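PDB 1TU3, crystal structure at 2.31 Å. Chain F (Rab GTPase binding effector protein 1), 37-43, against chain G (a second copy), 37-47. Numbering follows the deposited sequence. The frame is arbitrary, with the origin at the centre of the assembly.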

ATOM      1  N   ASP F  37      -6.369  -5.922  -3.459  1.00 35.80           N
ATOM      2  CA  ASP F  37      -5.113  -6.449  -2.995  1.00 39.00           C
ATOM      3  C   ASP F  37      -4.243  -5.275  -2.557  1.00 39.41           C
ATOM      4  O   ASP F  37      -3.602  -5.360  -1.530  1.00 29.83           O
ATOM      5  CB  ASP F  37      -4.379  -7.249  -4.066  1.00 48.32           C
ATOM      6  CG  ASP F  37      -5.059  -8.574  -4.392  1.00 62.33           C
ATOM      7  OD1 ASP F  37      -5.638  -9.207  -3.474  1.00 55.72           O
ATOM      8  OD2 ASP F  37      -4.987  -8.977  -5.575  1.00 56.58           O
ATOM      9  N   PHE F  38      -4.229  -4.187  -3.328  1.00 25.60           N
ATOM     10  CA  PHE F  38      -3.276  -3.146  -3.029  1.00 26.08           C
ATOM     11  C   PHE F  38      -3.804  -2.251  -1.900  1.00 31.10           C
ATOM     12  O   PHE F  38      -3.029  -1.776  -1.092  1.00 30.77           O
ATOM     13  CB  PHE F  38      -2.902  -2.346  -4.274  1.00 16.53           C
ATOM     14  CG  PHE F  38      -1.810  -2.980  -5.075  1.00 28.02           C
ATOM     15  CD1 PHE F  38      -2.101  -3.921  -6.076  1.00 29.96           C
ATOM     16  CD2 PHE F  38      -0.473  -2.690  -4.793  1.00 20.88           C
ATOM     17  CE1 PHE F  38      -1.067  -4.561  -6.770  1.00 31.84           C
ATOM     18  CE2 PHE F  38       0.576  -3.321  -5.479  1.00 25.60           C
ATOM     19  CZ  PHE F  38       0.281  -4.264  -6.475  1.00 29.87           C
ATOM     20  N   VAL F  39      -5.121  -2.073  -1.809  1.00 31.41           N
ATOM     21  CA  VAL F  39      -5.684  -1.444  -0.621  1.00 31.70           C
ATOM     22  C   VAL F  39      -5.266  -2.158   0.658  1.00 40.54           C
ATOM     23  O   VAL F  39      -4.764  -1.523   1.569  1.00 43.55           O
ATOM     24  CB  VAL F  39      -7.197  -1.384  -0.642  1.00 33.94           C
ATOM     25  CG1 VAL F  39      -7.735  -1.074   0.762  1.00 28.47           C
ATOM     26  CG2 VAL F  39      -7.645  -0.285  -1.619  1.00 39.46           C
ATOM     27  N   LYS F  40      -5.469  -3.471   0.722  1.00 40.31           N
ATOM     28  CA  LYS F  40      -5.034  -4.242   1.883  1.00 41.48           C
ATOM     29  C   LYS F  40      -3.551  -4.079   2.146  1.00 40.70           C
ATOM     30  O   LYS F  40      -3.143  -3.773   3.264  1.00 40.69           O
ATOM     31  CB  LYS F  40      -5.319  -5.728   1.706  1.00 40.88           C
ATOM     32  CG  LYS F  40      -6.506  -6.209   2.481  1.00 48.81           C
ATOM     33  CD  LYS F  40      -7.765  -6.161   1.651  1.00 54.02           C
ATOM     34  CE  LYS F  40      -8.174  -7.555   1.189  1.00 60.94           C
ATOM     35  NZ  LYS F  40      -7.162  -8.245   0.341  1.00 44.23           N
ATOM     36  N   LEU F  41      -2.756  -4.311   1.104  1.00 33.36           N
ATOM     37  CA  LEU F  41      -1.326  -4.133   1.188  1.00 35.02           C
ATOM     38  C   LEU F  41      -0.949  -2.745   1.753  1.00 37.56           C
ATOM     39  O   LEU F  41      -0.102  -2.663   2.616  1.00 35.34           O
ATOM     40  CB  LEU F  41      -0.675  -4.344  -0.167  1.00 27.37           C
ATOM     41  CG  LEU F  41       0.831  -4.018  -0.193  1.00 32.44           C
ATOM     42  CD1 LEU F  41       1.609  -4.905   0.780  1.00 26.12           C
ATOM     43  CD2 LEU F  41       1.360  -4.160  -1.585  1.00 30.50           C
ATOM     44  N   SER F  42      -1.586  -1.674   1.278  1.00 38.62           N
ATOM     45  CA  SER F  42      -1.287  -0.341   1.792  1.00 38.20           C
ATOM     46  C   SER F  42      -1.675  -0.200   3.272  1.00 41.51           C
ATOM     47  O   SER F  42      -1.000   0.497   4.017  1.00 37.36           O
ATOM     48  CB  SER F  42      -1.975   0.747   0.960  1.00 34.24           C
ATOM     49  OG  SER F  42      -3.375   0.834   1.203  1.00 40.68           O
ATOM     50  N   GLN F  43      -2.749  -0.873   3.692  1.00 30.50           N
ATOM     51  CA  GLN F  43      -3.180  -0.816   5.069  1.00 30.68           C
ATOM     52  C   GLN F  43      -2.154  -1.428   6.005  1.00 31.12           C
ATOM     53  O   GLN F  43      -1.906  -0.900   7.090  1.00 31.24           O
ATOM     54  CB  GLN F  43      -4.517  -1.529   5.250  1.00 35.90           C
ATOM     55  CG  GLN F  43      -5.705  -0.696   4.804  1.00 27.11           C
ATOM     56  CD  GLN F  43      -6.991  -1.505   4.776  1.00 39.69           C
ATOM     57  OE1 GLN F  43      -6.974  -2.724   4.631  1.00 35.71           O
ATOM     58  NE2 GLN F  43      -8.114  -0.822   4.891  1.00 38.80           N
TER
ATOM     59  N   ASP G  37      -3.644   4.418  -7.946  1.00 32.76           N
ATOM     60  CA  ASP G  37      -3.405   5.254  -6.782  1.00 31.85           C
ATOM     61  C   ASP G  37      -2.814   4.387  -5.678  1.00 38.50           C
ATOM     62  O   ASP G  37      -1.873   4.781  -4.999  1.00 38.91           O
ATOM     63  CB  ASP G  37      -4.694   5.864  -6.230  1.00 42.94           C
ATOM     64  CG  ASP G  37      -5.215   7.062  -7.043  1.00 51.68           C
ATOM     65  OD1 ASP G  37      -4.412   7.820  -7.635  1.00 48.08           O
ATOM     66  OD2 ASP G  37      -6.453   7.258  -7.041  1.00 45.17           O
ATOM     67  N   PHE G  38      -3.401   3.212  -5.488  1.00 36.85           N
ATOM     68  CA  PHE G  38      -3.017   2.370  -4.380  1.00 39.71           C
ATOM     69  C   PHE G  38      -1.727   1.616  -4.682  1.00 34.11           C
ATOM     70  O   PHE G  38      -1.003   1.255  -3.773  1.00 38.23           O
ATOM     71  CB  PHE G  38      -4.156   1.414  -4.014  1.00 34.24           C
ATOM     72  CG  PHE G  38      -5.157   2.011  -3.063  1.00 39.58           C
ATOM     73  CD1 PHE G  38      -4.884   2.097  -1.686  1.00 24.91           C
ATOM     74  CD2 PHE G  38      -6.355   2.546  -3.551  1.00 27.85           C
ATOM     75  CE1 PHE G  38      -5.796   2.715  -0.812  1.00 21.03           C
ATOM     76  CE2 PHE G  38      -7.269   3.169  -2.691  1.00 26.82           C
ATOM     77  CZ  PHE G  38      -6.996   3.257  -1.323  1.00 23.94           C
ATOM     78  N   VAL G  39      -1.450   1.390  -5.962  1.00 30.49           N
ATOM     79  CA  VAL G  39      -0.170   0.829  -6.387  1.00 35.21           C
ATOM     80  C   VAL G  39       0.943   1.837  -6.111  1.00 35.77           C
ATOM     81  O   VAL G  39       1.963   1.492  -5.512  1.00 33.64           O
ATOM     82  CB  VAL G  39      -0.136   0.499  -7.895  1.00 34.94           C
ATOM     83  CG1 VAL G  39       1.261  -0.014  -8.295  1.00 27.51           C
ATOM     84  CG2 VAL G  39      -1.167  -0.547  -8.221  1.00 40.38           C
ATOM     85  N   LYS G  40       0.749   3.079  -6.545  1.00 34.56           N
ATOM     86  CA  LYS G  40       1.724   4.120  -6.253  1.00 41.07           C
ATOM     87  C   LYS G  40       1.866   4.344  -4.742  1.00 40.90           C
ATOM     88  O   LYS G  40       2.987   4.508  -4.251  1.00 34.89           O
ATOM     89  CB  LYS G  40       1.349   5.424  -6.965  1.00 45.75           C
ATOM     90  CG  LYS G  40       1.296   5.273  -8.483  1.00 47.38           C
ATOM     91  CD  LYS G  40       1.525   6.583  -9.223  1.00 57.76           C
ATOM     92  CE  LYS G  40       0.436   7.598  -8.935  1.00 66.71           C
ATOM     93  NZ  LYS G  40      -0.903   7.126  -9.378  1.00 68.77           N
ATOM     94  N   LEU G  41       0.742   4.304  -4.012  1.00 35.23           N
ATOM     95  CA  LEU G  41       0.767   4.413  -2.551  1.00 39.23           C
ATOM     96  C   LEU G  41       1.629   3.325  -1.922  1.00 39.98           C
ATOM     97  O   LEU G  41       2.447   3.603  -1.046  1.00 39.65           O
ATOM     98  CB  LEU G  41      -0.634   4.304  -1.946  1.00 36.11           C
ATOM     99  CG  LEU G  41      -0.972   5.183  -0.711  1.00 37.65           C
ATOM    100  CD1 LEU G  41      -2.123   4.570   0.068  1.00 33.37           C
ATOM    101  CD2 LEU G  41       0.204   5.348   0.202  1.00 30.06           C
ATOM    102  N   SER G  42       1.433   2.079  -2.341  1.00 38.37           N
ATOM    103  CA  SER G  42       2.196   1.010  -1.714  1.00 41.32           C
ATOM    104  C   SER G  42       3.679   1.134  -2.095  1.00 36.06           C
ATOM    105  O   SER G  42       4.535   0.988  -1.233  1.00 33.54           O
ATOM    106  CB  SER G  42       1.639  -0.376  -2.096  1.00 29.85           C
ATOM    107  OG  SER G  42       1.768  -0.593  -3.482  1.00 33.06           O
ATOM    108  N   GLN G  43       3.976   1.417  -3.369  1.00 33.02           N
ATOM    109  CA  GLN G  43       5.367   1.584  -3.773  1.00 38.46           C
ATOM    110  C   GLN G  43       6.083   2.629  -2.898  1.00 32.72           C
ATOM    111  O   GLN G  43       7.212   2.421  -2.491  1.00 33.58           O
ATOM    112  CB  GLN G  43       5.480   1.996  -5.238  1.00 26.91           C
ATOM    113  CG  GLN G  43       5.034   0.958  -6.215  1.00 44.41           C
ATOM    114  CD  GLN G  43       5.056   1.469  -7.655  1.00 43.13           C
ATOM    115  OE1 GLN G  43       4.624   2.596  -7.939  1.00 35.51           O
ATOM    116  NE2 GLN G  43       5.547   0.638  -8.570  1.00 38.64           N
ATOM    117  N   THR G  44       5.413   3.742  -2.636  1.00 35.80           N
ATOM    118  CA  THR G  44       5.996   4.799  -1.849  1.00 42.65           C
ATOM    119  C   THR G  44       6.257   4.334  -0.423  1.00 41.16           C
ATOM    120  O   THR G  44       7.322   4.585   0.134  1.00 36.78           O
ATOM    121  CB  THR G  44       5.087   6.034  -1.860  1.00 48.93           C
ATOM    122  OG1 THR G  44       5.220   6.690  -3.127  1.00 56.78           O
ATOM    123  CG2 THR G  44       5.461   7.012  -0.738  1.00 55.03           C
ATOM    124  N   LEU G  45       5.283   3.643   0.154  1.00 38.87           N
ATOM    125  CA  LEU G  45       5.422   3.138   1.509  1.00 35.69           C
ATOM    126  C   LEU G  45       6.554   2.126   1.631  1.00 37.91           C
ATOM    127  O   LEU G  45       7.321   2.157   2.598  1.00 34.80           O
ATOM    128  CB  LEU G  45       4.114   2.502   1.971  1.00 39.42           C
ATOM    129  CG  LEU G  45       2.920   3.436   2.077  1.00 41.57           C
ATOM    130  CD1 LEU G  45       1.661   2.609   2.336  1.00 35.48           C
ATOM    131  CD2 LEU G  45       3.168   4.449   3.196  1.00 38.23           C
ATOM    132  N   GLN G  46       6.652   1.220   0.663  1.00 35.32           N
ATOM    133  CA  GLN G  46       7.718   0.228   0.688  1.00 40.11           C
ATOM    134  C   GLN G  46       9.131   0.843   0.569  1.00 41.95           C
ATOM    135  O   GLN G  46      10.038   0.448   1.302  1.00 37.29           O
ATOM    136  CB  GLN G  46       7.488  -0.819  -0.413  1.00 31.87           C
ATOM    137  CG  GLN G  46       6.292  -1.705  -0.120  1.00 32.56           C
ATOM    138  CD  GLN G  46       5.770  -2.468  -1.325  1.00 32.97           C
ATOM    139  OE1 GLN G  46       5.813  -1.974  -2.473  1.00 41.62           O
ATOM    140  NE2 GLN G  46       5.263  -3.662  -1.081  1.00 38.37           N
ATOM    141  N   VAL G  47       9.311   1.791  -0.350  1.00 35.38           N
ATOM    142  CA  VAL G  47      10.581   2.502  -0.458  1.00 37.35           C
ATOM    143  C   VAL G  47      10.933   3.138   0.890  1.00 39.28           C
ATOM    144  O   VAL G  47      12.080   3.083   1.331  1.00 39.64           O
ATOM    145  CB  VAL G  47      10.537   3.604  -1.554  1.00 39.37           C
ATOM    146  CG1 VAL G  47      11.795   4.527  -1.470  1.00 28.61           C
ATOM    147  CG2 VAL G  47      10.484   2.938  -2.922  1.00 34.75           C
TER

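Two helical segments from two copies of the same protein run side by side in the same direction, their axes inclined by 29° and 8.7 Å apart at closest approach. Like residues face like: the CA atoms of Phe38(F) and Phe38(G) lie 5.7 Å apart, and those of Ser42(F) and Ser42(G) 5.1 Å. These residues are one helical turn apart, so each helix presents the same short strip to its partner. No hydrogen bond crosses between the stretches; what holds them together here is the fit of side chains, which buries 423 Å² in all.

The two phenylalanines set the pattern. Their CA-to-CB bonds point toward the opposing helix, and CB of Phe38(F) meets CB of Phe38(G) at 4.0 Å between the helices. With chi1 at -85° and -86° (m), each ring lies to one side of the line between the axes, against the partner's Val39 and Ser42. Phenylalanine suits this hollow because its flat ring offers a face to the valine methyl and an edge to the serine oxygen. The valine closes one face. CG2 of Val39(F) sits 3.4 Å from the centroid of the Phe38(G) ring, only 2° off the ring normal, and CG2 of Val39(G) lies 4.0 Å from the centroid of the Phe38(F) ring, 7° off its normal. These are CH-pi contacts, in which a weakly polarised methyl group rests on the electron-rich face of an aromatic ring. Valine suits the place because its CA-to-CB bond points sideways and its short, branched side chain, chi1 t in both copies, lays a methyl over the ring.

Serine borders the ring edge. OG of Ser42(G) is 3.3 Å from CD2 of Phe38(F), and OG of Ser42(F) is 3.5 Å from CD1 of Phe38(G). An oxygen near the ring plane faces the slightly positive rim of C-H bonds, a favourable electrostatic arrangement. The hydroxyl is not left unsatisfied in this buried setting, for each serine bonds back to its own helix: OG of Ser42(F) donates to O of Val39(F) at 2.8 Å, and OG of Ser42(G) to O of Val39(G) at 2.9 Å. Both serines adopt the p rotamer. Their small side chains also suit a position where the backbones come so near.

Beside the serines the match is less even. Leucine's flexible, branched apolar end can rest a methyl against the small serine CB: CD2 of Leu41(F) packs 3.8 Å from CB of Ser42(G), and CD1 of Leu41(G) 3.9 Å from CB of Ser42(F). The leucines differ in chi1, 174° in Leu41(F) and -143° in Leu41(G), and the former has more surface covered. One turn on, CD1 of Leu45(G) makes van der Waals contact with O of Ser42(F) at 3.8 Å. Gln46(G) starts sideways, but its long chain brings NE2 to 4.0 Å from CD2 of Leu41(F); that nitrogen finds its hydrogen bond elsewhere in the structure.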